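Local coordinates for mitogen-activated protein kinase, putative (Map kinase-like protein) (Leishmania major, PDB 3PG1) that probably phosphorylates serine and threonine residues of target proteins with ATP, as a kinase of the mitogen-activated protein kinase family, at residues 48-53 with 113-118; 24-29 with 37-42; 95-100 with 107-112. One frame throughout, in Å; residues are numbered along the deposited sequence.

Interaction 1: residues 48-53 with 113-118; sequences PVAIKR and TELMRT
Ala50 and Thr113 form the hydrogen-bonded antiparallel pair that joins strand 48-54 to the end of strand 108-114, just before the chain turns into the linker between the two kinase lobes. Backbone bonds carry most of the contact. Ala50 N gives a nearly straight bond (175° at the hydrogen) to Thr113 O at 2.8 Å, and Thr113 N answers to Ala50 O at 3.1 Å. Two residues on, Leu115 N reaches Pro48 O at 2.9 Å, but from above the carbonyl, 43° out of its plane, as the strand gives way to loop. Between these bonds Val49 lies opposite Glu114, their side chains diverging, and Val49 CA makes a CH···O contact of 3.4 Å with Thr113 O.

The apolar part is small. Leu115 puts CD1 against Ala50 CB at 3.8 Å, and nearer the backbone its CB approaches Pro48 CB at 4.2 Å. Ala40 of strand 36-42 also touches Leu115, while Val38 packs on Ala50.

Water adds a polar bridge. Thr113 turns OG1 between its own N and carbonyl carbon (chi1 55°), on the same face as Ala50 CB, and a water lies 2.8 Å from Thr113 OG1. The same water donates to Ala50 O at 3.2 Å, so this carbonyl accepts from both a backbone N-H and the water.

Val49 to Lys52 spell the VAIK motif of protein kinases; Lys52 forms a long, weak ion pair with Glu79 of helix 70-85. By its place in the kinase fold, Thr113 is the gatekeeper and Glu114 to Met116 belong to the hinge. Main-chain bonds thus hold the strand to the start of the hinge, while the Ala50 methyl and the Thr113 side chain probably line the adenine pocket, as in related kinases.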
loop_
_atom_site.group_PDB
_atom_site.type_symbol
_atom_site.label_atom_id
_atom_site.label_comp_id
_atom_site.label_asym_id
_atom_site.label_seq_id
_atom_site.Cartn_x
_atom_site.Cartn_y
_atom_site.Cartn_z
ATOM N N PRO A 48 13.564 2.735 -16.761
ATOM C CA PRO A 48 13.283 3.910 -15.907
ATOM C C PRO A 48 13.212 3.590 -14.419
ATOM O O PRO A 48 12.586 2.594 -14.008
ATOM C CB PRO A 48 11.932 4.424 -16.430
ATOM C CG PRO A 48 11.777 3.804 -17.804
ATOM C CD PRO A 48 12.436 2.464 -17.677
ATOM N N VAL A 49 13.877 4.435 -13.613
ATOM C CA VAL A 49 13.942 4.292 -12.155
ATOM C C VAL A 49 13.559 5.573 -11.435
ATOM O O VAL A 49 13.656 6.670 -11.993
ATOM C CB VAL A 49 15.307 3.737 -11.630
ATOM C CG1 VAL A 49 15.532 2.281 -12.046
ATOM C CG2 VAL A 49 16.492 4.619 -12.046
ATOM N N ALA A 50 13.093 5.415 -10.192
ATOM C CA ALA A 50 12.768 6.501 -9.290
ATOM C C ALA A 50 13.911 6.484 -8.268
ATOM O O ALA A 50 14.192 5.447 -7.653
ATOM C CB ALA A 50 11.424 6.238 -8.606
ATOM N N ILE A 51 14.630 7.600 -8.153
ATOM C CA ILE A 51 15.753 7.672 -7.217
ATOM C C ILE A 51 15.444 8.626 -6.066
ATOM O O ILE A 51 15.394 9.854 -6.252
ATOM C CB ILE A 51 17.116 7.952 -7.899
ATOM C CG1 ILE A 51 17.409 6.909 -9.024
ATOM C CG2 ILE A 51 18.240 7.977 -6.849
ATOM C CD1 ILE A 51 18.301 7.428 -10.177
ATOM N N LYS A 52 15.233 8.037 -4.876
ATOM C CA LYS A 52 14.953 8.760 -3.642
ATOM C C LYS A 52 16.249 9.012 -2.885
ATOM O O LYS A 52 17.053 8.094 -2.695
ATOM C CB LYS A 52 13.940 7.991 -2.770
ATOM C CG LYS A 52 13.404 8.802 -1.586
ATOM C CD LYS A 52 12.414 7.982 -0.771
ATOM C CE LYS A 52 12.152 8.555 0.600
ATOM N NZ LYS A 52 11.250 7.677 1.402
ATOM N N ARG A 53 16.445 10.266 -2.465
ATOM C CA ARG A 53 17.614 10.737 -1.725
ATOM C C ARG A 53 17.148 11.197 -0.337
ATOM O O ARG A 53 16.396 12.160 -0.234
ATOM C CB ARG A 53 18.287 11.889 -2.505
ATOM C CG ARG A 53 19.578 12.442 -1.913
ATOM C CD ARG A 53 19.876 13.772 -2.573
ATOM N NE ARG A 53 21.056 14.446 -2.030
ATOM C CZ ARG A 53 21.019 15.476 -1.189
ATOM N NH1 ARG A 53 19.854 15.940 -0.751
ATOM N NH2 ARG A 53 22.145 16.049 -0.780
ATOM N N THR A 113 13.935 2.397 -7.023
ATOM C CA THR A 113 12.807 1.513 -7.350
ATOM C C THR A 113 12.487 1.724 -8.823
ATOM O O THR A 113 12.844 2.764 -9.369
ATOM C CB THR A 113 11.601 1.755 -6.410
ATOM O OG1 THR A 113 11.213 3.132 -6.439
ATOM C CG2 THR A 113 11.872 1.314 -4.965
ATOM N N GLU A 114 11.867 0.740 -9.477
ATOM C CA GLU A 114 11.490 0.845 -10.879
ATOM C C GLU A 114 10.402 1.912 -10.986
ATOM O O GLU A 114 9.461 1.893 -10.201
ATOM C CB GLU A 114 10.975 -0.516 -11.414
ATOM C CG GLU A 114 10.854 -0.560 -12.936
ATOM C CD GLU A 114 10.059 -1.706 -13.538
ATOM O OE1 GLU A 114 9.461 -1.502 -14.619
ATOM O OE2 GLU A 114 10.026 -2.805 -12.938
ATOM N N LEU A 115 10.524 2.840 -11.934
ATOM C CA LEU A 115 9.488 3.854 -12.108
ATOM C C LEU A 115 8.393 3.218 -12.971
ATOM O O LEU A 115 8.652 2.824 -14.116
ATOM C CB LEU A 115 10.066 5.108 -12.778
ATOM C CG LEU A 115 9.163 6.345 -12.832
ATOM C CD1 LEU A 115 9.143 7.078 -11.489
ATOM C CD2 LEU A 115 9.651 7.297 -13.897
ATOM N N MET A 116 7.200 3.039 -12.390
ATOM C CA MET A 116 6.089 2.421 -13.099
ATOM C C MET A 116 5.397 3.381 -14.070
ATOM O O MET A 116 5.453 4.601 -13.874
ATOM C CB MET A 116 5.106 1.784 -12.109
ATOM C CG MET A 116 5.751 0.712 -11.264
ATOM S SD MET A 116 6.364 -0.642 -12.284
ATOM C CE MET A 116 7.330 -1.468 -11.135
ATOM N N ARG A 117 4.778 2.834 -15.129
ATOM C CA ARG A 117 4.091 3.634 -16.150
ATOM C C ARG A 117 2.980 4.499 -15.551
ATOM O O ARG A 117 2.945 5.696 -15.786
ATOM C CB ARG A 117 3.526 2.717 -17.254
ATOM C CG ARG A 117 2.933 3.475 -18.450
ATOM C CD ARG A 117 2.334 2.555 -19.505
ATOM N NE ARG A 117 1.330 1.628 -18.967
ATOM C CZ ARG A 117 0.034 1.901 -18.838
ATOM N NH1 ARG A 117 -0.442 3.092 -19.186
ATOM N NH2 ARG A 117 -0.794 0.987 -18.352
ATOM N N THR A 118 2.098 3.893 -14.733
ATOM C CA THR A 118 0.959 4.595 -14.157
ATOM C C THR A 118 0.477 3.867 -12.902
ATOM O O THR A 118 1.137 2.950 -12.412
ATOM C CB THR A 118 -0.151 4.753 -15.253
ATOM O OG1 THR A 118 -1.147 5.652 -14.796
ATOM C CG2 THR A 118 -0.799 3.419 -15.679
HETATM O O HOH W 1 12.596 4.992 -4.910
#

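Interaction 2: residues 24-29 with 37-42; sequences YTVQRF and AVCAGV
Gln27 and Arg28 both face Ala40 across a classic beta bulge: Gln27 N and Arg28 N both bond to Ala40 O, each at 3.0 Å. The Arg28 bond is nearly straight (174°), that of Gln27 clearly bent. Arg28 O in turn accepts from Ala40 N at 2.8 Å.

The face of Val26 and Cys39 is the better-buried one. Val26 CG1 rests on Cys39 CB at 3.8 Å, and Cys39 SG lies obliquely to the Phe29 ring, 4.0 Å from Phe29 CD1. Opposite Val26, Gly41, without a side chain, brings its CA to 3.2 Å from Thr25 O.

The other face is more exposed, with Thr25 and Arg28 at the surface. Arg28 CG lies between its own N and carbonyl carbon (chi1 71°), and the chain runs extended from CG to NE; the guanidinium lies flat over Ala40, with the methyl CB beneath its centre, 3.7 Å from Arg28 CZ. At the bulge, exposed Gln27 crosses Val42 obliquely, bringing Gln27 OE1 to 3.3 Å from Val42 CG2.

Strands 25-33 and 36-42 form the hairpin that carries the glycine-rich loop of the kinase N-lobe; segments 25-29 and 37-42 run at 136°. Helix 7-19 covers Val26 through Met10, Leu13, Ile14 and Leu17. Strand 48-54 continues the sheet beyond 36-42, and Tyr24 packs on its Val49 and Ile51 while its hydroxyl is hydrogen-bonded to Asp96 of strand 96-100.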
loop_
_atom_site.group_PDB
_atom_site.type_symbol
_atom_site.label_atom_id
_atom_site.label_comp_id
_atom_site.label_asym_id
_atom_site.label_seq_id
_atom_site.Cartn_x
_atom_site.Cartn_y
_atom_site.Cartn_z
ATOM N N TYR A 24 23.508 5.291 -12.991
ATOM C CA TYR A 24 22.331 6.107 -13.269
ATOM C C TYR A 24 22.543 7.425 -13.975
ATOM O O TYR A 24 23.612 8.029 -13.895
ATOM C CB TYR A 24 21.490 6.306 -11.986
ATOM C CG TYR A 24 21.199 5.006 -11.273
ATOM C CD1 TYR A 24 20.232 4.128 -11.752
ATOM C CD2 TYR A 24 21.932 4.625 -10.152
ATOM C CE1 TYR A 24 19.994 2.906 -11.127
ATOM C CE2 TYR A 24 21.700 3.411 -9.516
ATOM C CZ TYR A 24 20.732 2.551 -10.008
ATOM O OH TYR A 24 20.505 1.346 -9.387
ATOM N N THR A 25 21.493 7.863 -14.674
ATOM C CA THR A 25 21.409 9.136 -15.380
ATOM C C THR A 25 20.119 9.802 -14.884
ATOM O O THR A 25 19.028 9.317 -15.200
ATOM C CB THR A 25 21.448 8.927 -16.913
ATOM O OG1 THR A 25 22.618 8.188 -17.270
ATOM C CG2 THR A 25 21.409 10.244 -17.687
ATOM N N VAL A 26 20.250 10.860 -14.065
ATOM C CA VAL A 26 19.121 11.619 -13.498
ATOM C C VAL A 26 18.531 12.492 -14.615
ATOM O O VAL A 26 19.180 13.435 -15.064
ATOM C CB VAL A 26 19.530 12.464 -12.261
ATOM C CG1 VAL A 26 18.312 13.083 -11.586
ATOM C CG2 VAL A 26 20.340 11.645 -11.266
ATOM N N GLN A 27 17.317 12.155 -15.073
ATOM C CA GLN A 27 16.656 12.852 -16.171
ATOM C C GLN A 27 15.806 14.038 -15.736
ATOM O O GLN A 27 15.962 15.129 -16.288
ATOM C CB GLN A 27 15.827 11.877 -17.024
ATOM C CG GLN A 27 16.655 10.960 -17.922
ATOM C CD GLN A 27 15.792 10.114 -18.832
ATOM O OE1 GLN A 27 14.823 9.471 -18.407
ATOM N NE2 GLN A 27 16.135 10.087 -20.114
ATOM N N ARG A 28 14.884 13.828 -14.776
ATOM C CA ARG A 28 13.973 14.881 -14.325
ATOM C C ARG A 28 13.608 14.777 -12.848
ATOM O O ARG A 28 13.782 13.727 -12.228
ATOM C CB ARG A 28 12.707 14.927 -15.209
ATOM C CG ARG A 28 11.776 13.737 -15.003
ATOM C CD ARG A 28 10.824 13.513 -16.155
ATOM N NE ARG A 28 10.378 12.121 -16.188
ATOM C CZ ARG A 28 9.328 11.645 -15.525
ATOM N NH1 ARG A 28 8.583 12.453 -14.777
ATOM N NH2 ARG A 28 9.008 10.360 -15.609
ATOM N N PHE A 29 13.105 15.881 -12.294
ATOM C CA PHE A 29 12.655 15.959 -10.915
ATOM C C PHE A 29 11.225 15.414 -10.855
ATOM O O PHE A 29 10.386 15.775 -11.690
ATOM C CB PHE A 29 12.721 17.412 -10.420
ATOM C CG PHE A 29 12.223 17.628 -9.013
ATOM C CD1 PHE A 29 13.058 17.414 -7.922
ATOM C CD2 PHE A 29 10.923 18.060 -8.778
ATOM C CE1 PHE A 29 12.598 17.618 -6.622
ATOM C CE2 PHE A 29 10.461 18.258 -7.478
ATOM C CZ PHE A 29 11.304 18.045 -6.410
ATOM N N ALA A 37 13.658 13.458 -1.301
ATOM C CA ALA A 37 13.326 13.973 -2.627
ATOM C C ALA A 37 13.425 12.828 -3.635
ATOM O O ALA A 37 14.300 11.971 -3.508
ATOM C CB ALA A 37 14.288 15.089 -3.012
ATOM N N VAL A 38 12.518 12.804 -4.619
ATOM C CA VAL A 38 12.483 11.759 -5.642
ATOM C C VAL A 38 12.751 12.355 -7.025
ATOM O O VAL A 38 12.160 13.375 -7.388
ATOM C CB VAL A 38 11.163 10.929 -5.611
ATOM C CG1 VAL A 38 11.266 9.692 -6.505
ATOM C CG2 VAL A 38 10.790 10.521 -4.188
ATOM N N CYS A 39 13.644 11.707 -7.795
ATOM C CA CYS A 39 13.970 12.083 -9.164
ATOM C C CYS A 39 13.782 10.896 -10.088
ATOM O O CYS A 39 14.115 9.771 -9.720
ATOM C CB CYS A 39 15.391 12.630 -9.256
ATOM S SG CYS A 39 15.548 14.366 -8.777
ATOM N N ALA A 40 13.256 11.146 -11.288
ATOM C CA ALA A 40 13.106 10.103 -12.290
ATOM C C ALA A 40 14.402 10.047 -13.113
ATOM O O ALA A 40 14.838 11.057 -13.679
ATOM C CB ALA A 40 11.910 10.386 -13.180
ATOM N N GLY A 41 15.032 8.878 -13.103
ATOM C CA GLY A 41 16.271 8.617 -13.819
ATOM C C GLY A 41 16.176 7.367 -14.666
ATOM O O GLY A 41 15.077 6.847 -14.891
ATOM N N VAL A 42 17.332 6.877 -15.148
ATOM C CA VAL A 42 17.431 5.672 -15.975
ATOM C C VAL A 42 18.648 4.845 -15.509
ATOM O O VAL A 42 19.689 5.426 -15.202
ATOM C CB VAL A 42 17.493 6.063 -17.488
ATOM C CG1 VAL A 42 18.082 4.961 -18.352
ATOM C CG2 VAL A 42 16.122 6.460 -18.020
#

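Interaction 3: residues 95-100 with 107-112; sequences RDIFVH and HKLYLV
From Asp96 with Val112 to His100 with Lys108, five successive pairs zip strands 96-100 and 108-112 together, antiparallel at 168°. At the Asp96 end the ladder closes in a classic beta bulge: Val112 O accepts from Arg95 N at 2.8 Å and also from Asp96 N, both donors approaching from the same face of the carbonyl plane.

Aromatic packing marks the face that bears Phe98, Tyr110 and Val112. Phe98 turns CG between its own N and carbonyl carbon (chi1 40°), and its ring leans across the neighbouring strand, so that Tyr110 CB sits over one face near the rim, 3.4 Å from Phe98 CE2, in a CH-pi contact. The two rings are nearly parallel (16°) but slid apart, with centroids 5.2 Å from each other and barely any overlap. Tyr110 points its ring edge at Phe98 O, which lies in the ring plane 3.5 Å from Tyr110 CD2. Phe98 CE1 meets Val112 CG2 obliquely at 3.8 Å.

On the opposite face only aliphatic groups meet. Ile97 and Leu111 lie side by side, with Ile97 CD1 3.8 Å from Leu111 CD2; Leu109 CD1 reaches Val99 CG1 at 3.6 Å. Helix 70-85, the kinase helix C, covers this layer through Val76 and Ile80, and helix 346-360, the last one modelled, through Phe353, Val357 and Phe360.

Near the hairpin turn, Lys108 NZ stands at the edge of the His100 ring, 4.4 Å from His100 ND1, and makes a cation-pi contact with Phe55. A positive lysine there would tend to disfavour protonation of His100. This edge hairpin of the N-lobe sheet, its fourth and fifth strands, is thus two-sided: aliphatic chains seal it against helices, while offset rings and a CH-pi contact occupy the other face, where the Tyr110 hydroxyl bonds to Glu16 of helix 7-19.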
loop_
_atom_site.group_PDB
_atom_site.type_symbol
_atom_site.label_atom_id
_atom_site.label_comp_id
_atom_site.label_asym_id
_atom_site.label_seq_id
_atom_site.Cartn_x
_atom_site.Cartn_y
_atom_site.Cartn_z
ATOM N N ARG A 95 15.311 -1.926 -6.111
ATOM C CA ARG A 95 16.132 -2.178 -7.311
ATOM C C ARG A 95 17.571 -2.003 -6.896
ATOM O O ARG A 95 18.485 -2.620 -7.462
ATOM C CB ARG A 95 15.845 -1.149 -8.430
ATOM C CG ARG A 95 14.556 -1.384 -9.205
ATOM C CD ARG A 95 14.661 -2.507 -10.208
ATOM N NE ARG A 95 15.369 -2.108 -11.424
ATOM C CZ ARG A 95 15.202 -2.704 -12.600
ATOM N NH1 ARG A 95 14.340 -3.705 -12.730
ATOM N NH2 ARG A 95 15.886 -2.293 -13.660
ATOM N N ASP A 96 17.773 -1.090 -5.936
ATOM C CA ASP A 96 19.084 -0.733 -5.411
ATOM C C ASP A 96 18.953 0.066 -4.120
ATOM O O ASP A 96 17.949 0.732 -3.888
ATOM C CB ASP A 96 19.866 0.079 -6.454
ATOM C CG ASP A 96 21.369 0.067 -6.311
ATOM O OD1 ASP A 96 21.870 -0.570 -5.362
ATOM O OD2 ASP A 96 22.046 0.703 -7.145
ATOM N N ILE A 97 20.003 0.004 -3.300
ATOM C CA ILE A 97 20.145 0.706 -2.029
ATOM C C ILE A 97 21.645 0.910 -1.744
ATOM O O ILE A 97 22.456 -0.008 -1.926
ATOM C CB ILE A 97 19.387 0.014 -0.863
ATOM C CG1 ILE A 97 19.486 0.863 0.437
ATOM C CG2 ILE A 97 19.833 -1.468 -0.669
ATOM C CD1 ILE A 97 18.635 0.459 1.572
ATOM N N PHE A 98 22.002 2.133 -1.341
ATOM C CA PHE A 98 23.376 2.524 -1.017
ATOM C C PHE A 98 23.381 3.656 0.001
ATOM O O PHE A 98 22.507 4.530 -0.042
ATOM C CB PHE A 98 24.251 2.810 -2.271
ATOM C CG PHE A 98 23.604 3.547 -3.424
ATOM C CD1 PHE A 98 22.780 2.880 -4.326
ATOM C CD2 PHE A 98 23.882 4.887 -3.654
ATOM C CE1 PHE A 98 22.182 3.563 -5.392
ATOM C CE2 PHE A 98 23.307 5.561 -4.740
ATOM C CZ PHE A 98 22.451 4.898 -5.593
ATOM N N VAL A 99 24.317 3.590 0.963
ATOM C CA VAL A 99 24.436 4.541 2.069
ATOM C C VAL A 99 25.782 5.237 2.091
ATOM O O VAL A 99 26.827 4.583 2.004
ATOM C CB VAL A 99 24.118 3.900 3.448
ATOM C CG1 VAL A 99 22.617 3.786 3.673
ATOM C CG2 VAL A 99 24.800 2.540 3.618
ATOM N N HIS A 100 25.754 6.570 2.204
ATOM C CA HIS A 100 26.967 7.375 2.296
ATOM C C HIS A 100 27.038 7.932 3.709
ATOM O O HIS A 100 26.297 8.855 4.047
ATOM C CB HIS A 100 26.994 8.499 1.239
ATOM C CG HIS A 100 28.187 9.414 1.357
ATOM N ND1 HIS A 100 28.036 10.782 1.559
ATOM C CD2 HIS A 100 29.511 9.122 1.340
ATOM C CE1 HIS A 100 29.262 11.273 1.634
ATOM N NE2 HIS A 100 30.182 10.314 1.515
ATOM N N HIS A 107 25.182 12.078 6.814
ATOM C CA HIS A 107 24.785 10.768 6.286
ATOM C C HIS A 107 23.658 10.872 5.268
ATOM O O HIS A 107 22.662 11.568 5.511
ATOM C CB HIS A 107 24.414 9.796 7.421
ATOM C CG HIS A 107 25.312 9.877 8.621
ATOM N ND1 HIS A 107 24.845 10.336 9.842
ATOM C CD2 HIS A 107 26.625 9.575 8.745
ATOM C CE1 HIS A 107 25.883 10.293 10.662
ATOM N NE2 HIS A 107 26.979 9.853 10.043
ATOM N N LYS A 108 23.825 10.168 4.125
ATOM C CA LYS A 108 22.856 10.116 3.021
ATOM C C LYS A 108 22.460 8.678 2.679
ATOM O O LYS A 108 23.286 7.766 2.753
ATOM C CB LYS A 108 23.395 10.828 1.764
ATOM C CG LYS A 108 23.369 12.349 1.860
ATOM C CD LYS A 108 24.278 13.020 0.853
ATOM C CE LYS A 108 24.562 14.460 1.218
ATOM N NZ LYS A 108 25.988 14.660 1.585
ATOM N N LEU A 109 21.196 8.495 2.289
ATOM C CA LEU A 109 20.639 7.205 1.885
ATOM C C LEU A 109 19.929 7.362 0.547
ATOM O O LEU A 109 19.179 8.321 0.330
ATOM C CB LEU A 109 19.732 6.603 2.982
ATOM C CG LEU A 109 18.716 5.497 2.604
ATOM C CD1 LEU A 109 19.399 4.201 2.190
ATOM C CD2 LEU A 109 17.794 5.209 3.747
ATOM N N TYR A 110 20.217 6.434 -0.363
ATOM C CA TYR A 110 19.660 6.441 -1.709
ATOM C C TYR A 110 18.867 5.188 -1.923
ATOM O O TYR A 110 19.318 4.078 -1.604
ATOM C CB TYR A 110 20.755 6.591 -2.771
ATOM C CG TYR A 110 21.675 7.768 -2.532
ATOM C CD1 TYR A 110 21.450 8.994 -3.152
ATOM C CD2 TYR A 110 22.764 7.662 -1.670
ATOM C CE1 TYR A 110 22.292 10.084 -2.931
ATOM C CE2 TYR A 110 23.591 8.755 -1.411
ATOM C CZ TYR A 110 23.362 9.961 -2.056
ATOM O OH TYR A 110 24.173 11.039 -1.793
ATOM N N LEU A 111 17.664 5.383 -2.447
ATOM C CA LEU A 111 16.712 4.327 -2.692
ATOM C C LEU A 111 16.265 4.331 -4.114
ATOM O O LEU A 111 15.767 5.335 -4.626
ATOM C CB LEU A 111 15.524 4.498 -1.748
ATOM C CG LEU A 111 15.892 4.384 -0.284
ATOM C CD1 LEU A 111 14.804 4.970 0.597
ATOM C CD2 LEU A 111 16.253 2.940 0.067
ATOM N N VAL A 112 16.460 3.200 -4.762
ATOM C CA VAL A 112 16.114 3.044 -6.163
ATOM C C VAL A 112 15.011 1.991 -6.332
ATOM O O VAL A 112 15.129 0.849 -5.836
ATOM C CB VAL A 112 17.361 2.725 -7.024
ATOM C CG1 VAL A 112 17.053 2.888 -8.506
ATOM C CG2 VAL A 112 18.557 3.594 -6.627
#

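How the interactions relate
All three contacts belong to the five-stranded antiparallel sheet of the kinase N-lobe. Interactions 2 and 3 are hairpins at its two margins, each including an outermost strand; interaction 1 joins distant parts of the sequence at its middle, and the chain between its segments contains interaction 3. Strand 108-114 serves both 1 and 3, with Lys52 N bonded to Leu111 O, while Ile51 N to Cys39 O ties 1 to 2. Interaction 3 buries most and is richest in aliphatic and aromatic packing. Interactions 2 and 3 are both partly buried, 3 with more buried residues; interaction 1, nearest the lobe linker, is a surface contact resting chiefly on backbone bonds and a water.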